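Mitochondrial enolase superfamily member 1 (Homo sapiens, PDB 4A35) catalyses the magnesium-dependent dehydration of L-fuconate to 2-keto-3-deoxy-L-fuconate, a step in the breakdown of L-fucose. Local coordinates at residues 68-73 with 117-122; 145-150 with 167-172; 351-356 with 368-373. All coordinates share one frame; numbering follows the deposited sequence.

Contact 1 (68-73 with 117-122)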
loop_
_atom_site.group_PDB
_atom_site.type_symbol
_atom_site.label_atom_id
_atom_site.label_comp_id
_atom_site.label_asym_id
_atom_site.label_seq_id
_atom_site.Cartn_x
_atom_site.Cartn_y
_atom_site.Cartn_z
ATOM N N CYS A 68 6.444 6.920 -13.833
ATOM C CA CYS A 68 6.213 8.264 -13.300
ATOM C C CYS A 68 6.828 8.445 -11.893
ATOM O O CYS A 68 7.470 9.463 -11.594
ATOM C CB CYS A 68 4.713 8.547 -13.256
ATOM S SG CYS A 68 4.327 10.293 -13.007
ATOM N N ALA A 69 6.630 7.436 -11.048
ATOM C CA ALA A 69 7.110 7.493 -9.667
ATOM C C ALA A 69 8.650 7.341 -9.633
ATOM O O ALA A 69 9.287 7.988 -8.782
ATOM C CB ALA A 69 6.432 6.403 -8.835
ATOM N N VAL A 70 9.246 6.564 -10.576
ATOM C CA VAL A 70 10.716 6.483 -10.673
ATOM C C VAL A 70 11.236 7.934 -10.986
ATOM O O VAL A 70 12.170 8.416 -10.335
ATOM C CB VAL A 70 11.237 5.430 -11.691
ATOM C CG1 VAL A 70 12.778 5.601 -11.899
ATOM C CG2 VAL A 70 10.910 4.003 -11.196
ATOM N N ASN A 71 10.609 8.629 -11.958
ATOM C CA ASN A 71 10.958 10.021 -12.300
ATOM C C ASN A 71 10.845 10.955 -11.082
ATOM O O ASN A 71 11.706 11.833 -10.928
ATOM C CB ASN A 71 10.115 10.530 -13.500
ATOM C CG ASN A 71 10.589 9.874 -14.793
ATOM O OD1 ASN A 71 11.792 9.617 -14.962
ATOM N ND2 ASN A 71 9.689 9.616 -15.747
ATOM N N ALA A 72 9.832 10.744 -10.188
ATOM C CA ALA A 72 9.675 11.539 -8.955
ATOM C C ALA A 72 10.810 11.276 -7.977
ATOM O O ALA A 72 11.186 12.179 -7.217
ATOM C CB ALA A 72 8.312 11.242 -8.298
ATOM N N LEU A 73 11.360 10.053 -7.974
ATOM C CA LEU A 73 12.439 9.738 -7.037
ATOM C C LEU A 73 13.823 10.077 -7.550
ATOM O O LEU A 73 14.767 10.157 -6.753
ATOM C CB LEU A 73 12.415 8.223 -6.723
ATOM C CG LEU A 73 11.253 7.746 -5.842
ATOM C CD1 LEU A 73 11.062 6.225 -5.967
ATOM C CD2 LEU A 73 11.426 8.208 -4.396
ATOM N N ALA A 117 12.018 0.218 -5.264
ATOM C CA ALA A 117 12.736 -1.050 -5.455
ATOM C C ALA A 117 13.516 -1.027 -6.788
ATOM O O ALA A 117 14.684 -1.432 -6.803
ATOM C CB ALA A 117 11.771 -2.264 -5.434
ATOM N N ALA A 118 12.941 -0.428 -7.833
ATOM C CA ALA A 118 13.592 -0.351 -9.150
ATOM C C ALA A 118 14.872 0.507 -9.096
ATOM O O ALA A 118 15.916 0.096 -9.622
ATOM C CB ALA A 118 12.611 0.203 -10.196
ATOM N N VAL A 119 14.803 1.657 -8.398
ATOM C CA VAL A 119 15.949 2.577 -8.242
ATOM C C VAL A 119 17.026 1.890 -7.397
ATOM O O VAL A 119 18.214 1.852 -7.796
ATOM C CB VAL A 119 15.482 3.927 -7.637
ATOM C CG1 VAL A 119 16.658 4.782 -7.181
ATOM C CG2 VAL A 119 14.595 4.701 -8.640
ATOM N N LEU A 120 16.620 1.384 -6.212
ATOM C CA LEU A 120 17.586 0.694 -5.316
ATOM C C LEU A 120 18.228 -0.546 -5.995
ATOM O O LEU A 120 19.449 -0.775 -5.810
ATOM C CB LEU A 120 16.889 0.309 -4.005
ATOM C CG LEU A 120 16.648 1.453 -3.002
ATOM C CD1 LEU A 120 15.811 0.985 -1.777
ATOM C CD2 LEU A 120 17.982 2.032 -2.489
ATOM N N ASN A 121 17.461 -1.325 -6.813
ATOM C CA ASN A 121 18.005 -2.461 -7.561
ATOM C C ASN A 121 19.128 -2.005 -8.485
ATOM O O ASN A 121 20.110 -2.708 -8.602
ATOM C CB ASN A 121 16.923 -3.229 -8.376
ATOM C CG ASN A 121 16.005 -4.067 -7.469
ATOM O OD1 ASN A 121 16.347 -4.360 -6.317
ATOM N ND2 ASN A 121 14.842 -4.505 -7.964
ATOM N N ALA A 122 18.953 -0.833 -9.184
ATOM C CA ALA A 122 19.972 -0.298 -10.076
ATOM C C ALA A 122 21.250 0.108 -9.264
ATOM O O ALA A 122 22.377 -0.132 -9.699
ATOM C CB ALA A 122 19.393 0.888 -10.875
#
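Between V70 and V119 no ring, amide or other flat group intervenes, and the two valines meet through methyls alone. The side-chain amide of N121 takes no part; its OD1 is hydrogen-bonded to S335 OG and its ND2 to the I55 carbonyl oxygen. The two valines are one part of a longer helix-helix interface, which A69, V70 and L73 continue onto V111, A115 and T116. V70 CG1 comes within 3.8 Å of V119 CG2, and the side chains run past one another in opposite directions, so that one branch of each makes the contact. In V119 the touching methyl is the branch anti to the carbonyl carbon, while CG1, anti to the backbone N (chi1 168°), is turned off to the side. V70 uses its other branch as well: CG2 lies 4.3 Å from A118 CB, a looser touch. L73 stands a little farther off, its CB 4.6 Å from V119 CG2, one turn along from V70. With side chains this short the backbones come close, the V70 and V119 CA atoms being 7.0 Å apart. V70 also packs on L10 and V12 of strand 7-16, and L120 on F89, F92 and Y93 of helix 89-97. The outer flank of helix 63-73 meets the second subunit, where C68 and A69 touch V65 of that neighbouring chain. Helices laid against a three-stranded antiparallel sheet in this way form the N-terminal capping domain of the enolase superfamily.

Contact 2 (145-150 with 167-172)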
loop_
_atom_site.group_PDB
_atom_site.type_symbol
_atom_site.label_atom_id
_atom_site.label_comp_id
_atom_site.label_asym_id
_atom_site.label_seq_id
_atom_site.Cartn_x
_atom_site.Cartn_y
_atom_site.Cartn_z
ATOM N N ARG A 145 28.818 -5.555 10.382
ATOM C CA ARG A 145 28.463 -4.178 10.752
ATOM C C ARG A 145 28.104 -3.342 9.502
ATOM O O ARG A 145 27.184 -2.484 9.535
ATOM C CB ARG A 145 29.609 -3.559 11.542
ATOM C CG ARG A 145 29.750 -4.278 12.889
ATOM C CD ARG A 145 30.620 -3.547 13.906
ATOM N NE ARG A 145 30.511 -4.170 15.237
ATOM C CZ ARG A 145 29.577 -3.874 16.143
ATOM N NH1 ARG A 145 28.649 -2.954 15.879
ATOM N NH2 ARG A 145 29.560 -4.499 17.314
ATOM N N MET A 146 28.810 -3.623 8.391
ATOM C CA MET A 146 28.577 -2.949 7.111
ATOM C C MET A 146 27.201 -3.333 6.588
ATOM O O MET A 146 26.449 -2.460 6.150
ATOM C CB MET A 146 29.686 -3.289 6.081
ATOM C CG MET A 146 29.408 -2.761 4.652
ATOM S SD MET A 146 29.387 -0.961 4.657
ATOM C CE MET A 146 28.789 -0.625 3.057
ATOM N N LEU A 147 26.883 -4.629 6.600
ATOM C CA LEU A 147 25.580 -5.089 6.127
ATOM C C LEU A 147 24.425 -4.434 6.952
ATOM O O LEU A 147 23.499 -3.877 6.367
ATOM C CB LEU A 147 25.517 -6.635 6.182
ATOM C CG LEU A 147 24.317 -7.215 5.395
ATOM C CD1 LEU A 147 24.668 -8.486 4.706
ATOM C CD2 LEU A 147 23.065 -7.379 6.268
ATOM N N VAL A 148 24.511 -4.452 8.308
ATOM C CA VAL A 148 23.430 -3.862 9.121
ATOM C C VAL A 148 23.341 -2.328 8.872
ATOM O O VAL A 148 22.226 -1.777 8.905
ATOM C CB VAL A 148 23.467 -4.209 10.633
ATOM C CG1 VAL A 148 23.344 -5.714 10.851
ATOM C CG2 VAL A 148 24.710 -3.653 11.308
ATOM N N SER A 149 24.468 -1.654 8.492
ATOM C CA SER A 149 24.456 -0.225 8.144
ATOM C C SER A 149 23.634 0.045 6.863
ATOM O O SER A 149 23.320 1.220 6.603
ATOM C CB SER A 149 25.866 0.349 7.974
ATOM O OG SER A 149 26.409 0.149 6.674
ATOM N N CYS A 150 23.319 -1.019 6.038
ATOM C CA CYS A 150 22.519 -0.828 4.809
ATOM C C CYS A 150 21.034 -0.917 5.100
ATOM O O CYS A 150 20.225 -0.662 4.199
ATOM C CB CYS A 150 22.878 -1.847 3.736
ATOM S SG CYS A 150 24.601 -1.838 3.231
ATOM N N GLU A 167 24.054 -10.496 15.737
ATOM C CA GLU A 167 24.210 -11.818 16.344
ATOM C C GLU A 167 23.911 -12.949 15.300
ATOM O O GLU A 167 24.710 -13.892 15.158
ATOM C CB GLU A 167 23.301 -11.931 17.575
ATOM C CG GLU A 167 23.468 -13.207 18.373
ATOM C CD GLU A 167 22.499 -13.277 19.538
ATOM O OE1 GLU A 167 22.409 -12.286 20.301
ATOM O OE2 GLU A 167 21.806 -14.312 19.667
ATOM N N ILE A 168 22.852 -12.773 14.511
ATOM C CA ILE A 168 22.469 -13.744 13.472
ATOM C C ILE A 168 23.599 -13.818 12.396
ATOM O O ILE A 168 24.024 -14.917 11.991
ATOM C CB ILE A 168 21.097 -13.387 12.864
ATOM C CG1 ILE A 168 19.965 -13.576 13.904
ATOM C CG2 ILE A 168 20.857 -14.222 11.589
ATOM C CD1 ILE A 168 18.637 -12.926 13.524
ATOM N N LEU A 169 24.148 -12.649 12.032
ATOM C CA LEU A 169 25.194 -12.604 10.982
ATOM C C LEU A 169 26.533 -13.164 11.490
ATOM O O LEU A 169 27.289 -13.768 10.718
ATOM C CB LEU A 169 25.375 -11.180 10.457
ATOM C CG LEU A 169 24.146 -10.656 9.669
ATOM C CD1 LEU A 169 24.157 -9.171 9.607
ATOM C CD2 LEU A 169 24.029 -11.326 8.269
ATOM N N GLN A 170 26.833 -12.964 12.780
ATOM C CA GLN A 170 28.072 -13.497 13.377
ATOM C C GLN A 170 27.990 -15.023 13.394
ATOM O O GLN A 170 28.939 -15.712 12.977
ATOM C CB GLN A 170 28.315 -12.918 14.786
ATOM C CG GLN A 170 28.782 -11.442 14.658
ATOM C CD GLN A 170 28.753 -10.650 15.947
ATOM O OE1 GLN A 170 28.171 -11.074 16.958
ATOM N NE2 GLN A 170 29.315 -9.433 15.911
ATOM N N LYS A 171 26.841 -15.546 13.814
ATOM C CA LYS A 171 26.584 -16.994 13.865
ATOM C C LYS A 171 26.667 -17.591 12.434
ATOM O O LYS A 171 27.202 -18.694 12.238
ATOM C CB LYS A 171 25.198 -17.240 14.499
ATOM C CG LYS A 171 24.948 -18.663 14.962
ATOM C CD LYS A 171 23.783 -18.707 15.944
ATOM C CE LYS A 171 23.266 -20.102 16.176
ATOM N NZ LYS A 171 22.318 -20.142 17.322
ATOM N N GLY A 172 26.192 -16.811 11.447
ATOM C CA GLY A 172 26.184 -17.211 10.038
ATOM C C GLY A 172 27.569 -17.297 9.423
ATOM O O GLY A 172 27.718 -17.832 8.313
#
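L147 and L169 are the closest backbone pair of 145-150 and 167-172, their CA atoms 9.0 Å apart, a spacing that two leucine-sized side chains can bridge from both helices. One methyl does most of the bridging. L169 has CG anti to its carbonyl carbon (chi1 -67°), and from there CD1 reaches across to L147 CD2 at 3.9 Å. The two leucines cross at about a right angle, so they meet at branch ends and not along their lengths. V148 CG1 lies 3.8 Å from the same L169 CD1, its side chain sliding past in the opposite sense, although V148 was modelled in two conformers and this second touch is correspondingly less certain. No hydrogen bond spans the pair of segments. Within 145-150, S149 OG donates to the M146 carbonyl oxygen at 2.7 Å, tilted 18° from the carbonyl plane, which ties the serine hydroxyl back over the preceding turn. S149 is a known phosphorylation site, unmodified here; phosphorylation would replace the hydroxyl hydrogen, so this bond would probably be lost. Beyond the two segments L147 rests on L340 of helix 335-348 and on F372 of helix 362-377, the latter also touched by L169. I168 turns to L344 and K347, and the C150 carbonyl accepts from N337 ND2, so both segments are seated on two helices of the C-terminal domain.

Contact 3 (351-356 with 368-373)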
loop_
_atom_site.group_PDB
_atom_site.type_symbol
_atom_site.label_atom_id
_atom_site.label_comp_id
_atom_site.label_asym_id
_atom_site.label_seq_id
_atom_site.Cartn_x
_atom_site.Cartn_y
_atom_site.Cartn_z
ATOM N N ILE A 351 11.570 -19.282 10.778
ATOM C CA ILE A 351 10.577 -19.528 9.733
ATOM C C ILE A 351 11.335 -19.643 8.391
ATOM O O ILE A 351 12.136 -18.758 8.067
ATOM C CB ILE A 351 9.442 -18.454 9.700
ATOM C CG1 ILE A 351 8.561 -18.581 11.018
ATOM C CG2 ILE A 351 8.590 -18.575 8.467
ATOM C CD1 ILE A 351 7.820 -19.959 11.193
ATOM N N PRO A 352 11.081 -20.711 7.598
ATOM C CA PRO A 352 11.805 -20.857 6.302
ATOM C C PRO A 352 11.333 -19.868 5.254
ATOM O O PRO A 352 10.132 -19.573 5.131
ATOM C CB PRO A 352 11.479 -22.301 5.867
ATOM C CG PRO A 352 10.118 -22.583 6.471
ATOM C CD PRO A 352 10.174 -21.860 7.832
ATOM N N VAL A 353 12.310 -19.380 4.456
ATOM C CA VAL A 353 12.042 -18.449 3.370
ATOM C C VAL A 353 12.045 -19.260 2.054
ATOM O O VAL A 353 13.034 -19.970 1.732
ATOM C CB VAL A 353 13.039 -17.238 3.326
ATOM C CG1 VAL A 353 12.814 -16.339 2.110
ATOM C CG2 VAL A 353 12.957 -16.411 4.605
ATOM N N CYS A 354 10.959 -19.097 1.285
ATOM C CA CYS A 354 10.740 -19.734 -0.045
ATOM C C CYS A 354 10.419 -18.630 -1.032
ATOM O O CYS A 354 9.268 -18.176 -1.141
ATOM C CB CYS A 354 9.624 -20.766 0.031
ATOM S SG CYS A 354 10.041 -22.194 1.067
ATOM N N PRO A 355 11.446 -18.072 -1.685
ATOM C CA PRO A 355 11.195 -16.854 -2.479
ATOM C C PRO A 355 10.144 -17.009 -3.579
ATOM O O PRO A 355 10.001 -18.089 -4.182
ATOM C CB PRO A 355 12.561 -16.576 -3.135
ATOM C CG PRO A 355 13.535 -17.097 -2.135
ATOM C CD PRO A 355 12.900 -18.376 -1.591
ATOM N N HIS A 356 9.453 -15.904 -3.865
ATOM C CA HIS A 356 8.609 -15.801 -5.025
ATOM C C HIS A 356 9.516 -15.435 -6.207
ATOM O O HIS A 356 10.484 -14.666 -6.067
ATOM C CB HIS A 356 7.493 -14.735 -4.817
ATOM C CG HIS A 356 6.779 -14.314 -6.072
ATOM N ND1 HIS A 356 7.046 -13.082 -6.688
ATOM C CD2 HIS A 356 5.813 -14.944 -6.779
ATOM C CE1 HIS A 356 6.232 -13.011 -7.735
ATOM N NE2 HIS A 356 5.462 -14.093 -7.824
ATOM N N HIS A 368 20.007 -14.342 -5.903
ATOM C CA HIS A 368 21.121 -13.782 -5.131
ATOM C C HIS A 368 20.758 -13.711 -3.657
ATOM O O HIS A 368 21.596 -13.962 -2.801
ATOM C CB HIS A 368 21.453 -12.343 -5.640
ATOM C CG HIS A 368 22.090 -12.281 -6.996
ATOM N ND1 HIS A 368 23.475 -12.241 -7.139
ATOM C CD2 HIS A 368 21.517 -12.225 -8.215
ATOM C CE1 HIS A 368 23.691 -12.198 -8.442
ATOM N NE2 HIS A 368 22.539 -12.163 -9.133
ATOM N N LEU A 369 19.526 -13.297 -3.372
ATOM C CA LEU A 369 19.104 -13.089 -1.986
ATOM C C LEU A 369 19.031 -14.435 -1.219
ATOM O O LEU A 369 19.438 -14.514 -0.051
ATOM C CB LEU A 369 17.762 -12.335 -1.931
ATOM C CG LEU A 369 17.747 -10.933 -2.578
ATOM C CD1 LEU A 369 16.284 -10.336 -2.592
ATOM C CD2 LEU A 369 18.692 -10.000 -1.905
ATOM N N ILE A 370 18.491 -15.472 -1.865
ATOM C CA ILE A 370 18.318 -16.756 -1.180
ATOM C C ILE A 370 19.654 -17.551 -1.086
ATOM O O ILE A 370 19.854 -18.252 -0.092
ATOM C CB ILE A 370 17.141 -17.566 -1.772
ATOM C CG1 ILE A 370 16.557 -18.537 -0.726
ATOM C CG2 ILE A 370 17.433 -18.250 -3.132
ATOM C CD1 ILE A 370 15.895 -17.836 0.621
ATOM N N ILE A 371 20.574 -17.378 -2.073
ATOM C CA ILE A 371 21.897 -17.984 -1.971
ATOM C C ILE A 371 22.609 -17.325 -0.755
ATOM O O ILE A 371 23.223 -18.020 0.046
ATOM C CB ILE A 371 22.656 -17.886 -3.292
ATOM C CG1 ILE A 371 22.031 -18.896 -4.329
ATOM C CG2 ILE A 371 24.180 -18.095 -3.113
ATOM C CD1 ILE A 371 22.437 -18.596 -5.733
ATOM N N PHE A 372 22.528 -15.973 -0.665
ATOM C CA PHE A 372 23.077 -15.245 0.488
ATOM C C PHE A 372 22.427 -15.760 1.799
ATOM O O PHE A 372 23.154 -16.042 2.758
ATOM C CB PHE A 372 22.943 -13.715 0.348
ATOM C CG PHE A 372 23.133 -12.996 1.685
ATOM C CD1 PHE A 372 24.401 -12.872 2.253
ATOM C CD2 PHE A 372 22.031 -12.508 2.401
ATOM C CE1 PHE A 372 24.573 -12.226 3.495
ATOM C CE2 PHE A 372 22.202 -11.924 3.669
ATOM C CZ PHE A 372 23.479 -11.773 4.198
ATOM N N ASP A 373 21.093 -15.953 1.796
ATOM C CA ASP A 373 20.380 -16.455 2.970
ATOM C C ASP A 373 21.022 -17.799 3.436
ATOM O O ASP A 373 21.332 -17.967 4.629
ATOM C CB ASP A 373 18.882 -16.646 2.681
ATOM C CG ASP A 373 18.189 -17.207 3.892
ATOM O OD1 ASP A 373 18.139 -16.501 4.914
ATOM O OD2 ASP A 373 17.795 -18.405 3.857
HETATM O O HOH W 1 15.396 -18.939 5.057
#
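I370 presents its long branch to both V353 and P355, and the turn of that branch brings CG1 and CD1 to the loop. CG1 stands anti to the backbone N (chi1 -154°), and chi2 of 63° then bends CD1 towards the loop. P355 lies obliquely across it: CG approaches I370 CG1 to 3.6 Å and CD1 to 3.7 Å. V353, passing I370 in the opposite direction, sets CG1 3.7 Å from the same CD1. An alanine here would remove CG1, CG2 and CD1 and would probably leave V353 and P355 facing a gap, with the loop freer to shift against helix 362-377. A water adds a polar bridge beside the methyls, accepting from V353 N at 3.2 Å and donating to D373 OD2 at 2.7 Å. S378 also bonds to that oxygen, and D373 joins Y188 and S380 at a magnesium site, while the V353 carbonyl oxygen is buried without a partner. Backbone bonds tie the loop to L326 and I328 on one flank and to E387 on the other. H356, at the end of 351-356 and probably catalytic, packs by E306 and E387 and is bonded through ND1 to D329, a His-Asp pair as in mandelate racemase, at the active-site end of the enolase-type barrel.

The three contacts follow one another along the chain and illustrate how a fold passes from cap to barrel. Contact 1, within the N-terminal domain, stands apart: its centre is 26 Å from that of contact 2 and 24 Å from that of contact 3, without touching either. Contacts 2 and 3 do meet, through F372, whose CZ lies 3.5 Å from L147 CD1. The face of helix 362-377 bearing I370 turns inwards to the loop that carries H356, and the I370 side chain is about 4 Å from a magnesium ion, probably the one at Y188, D373 and S380. The catalytic magnesium is a separate ion, held by D251, E277 and E306; P355 lies about 9 Å, side chain to side chain, from E306.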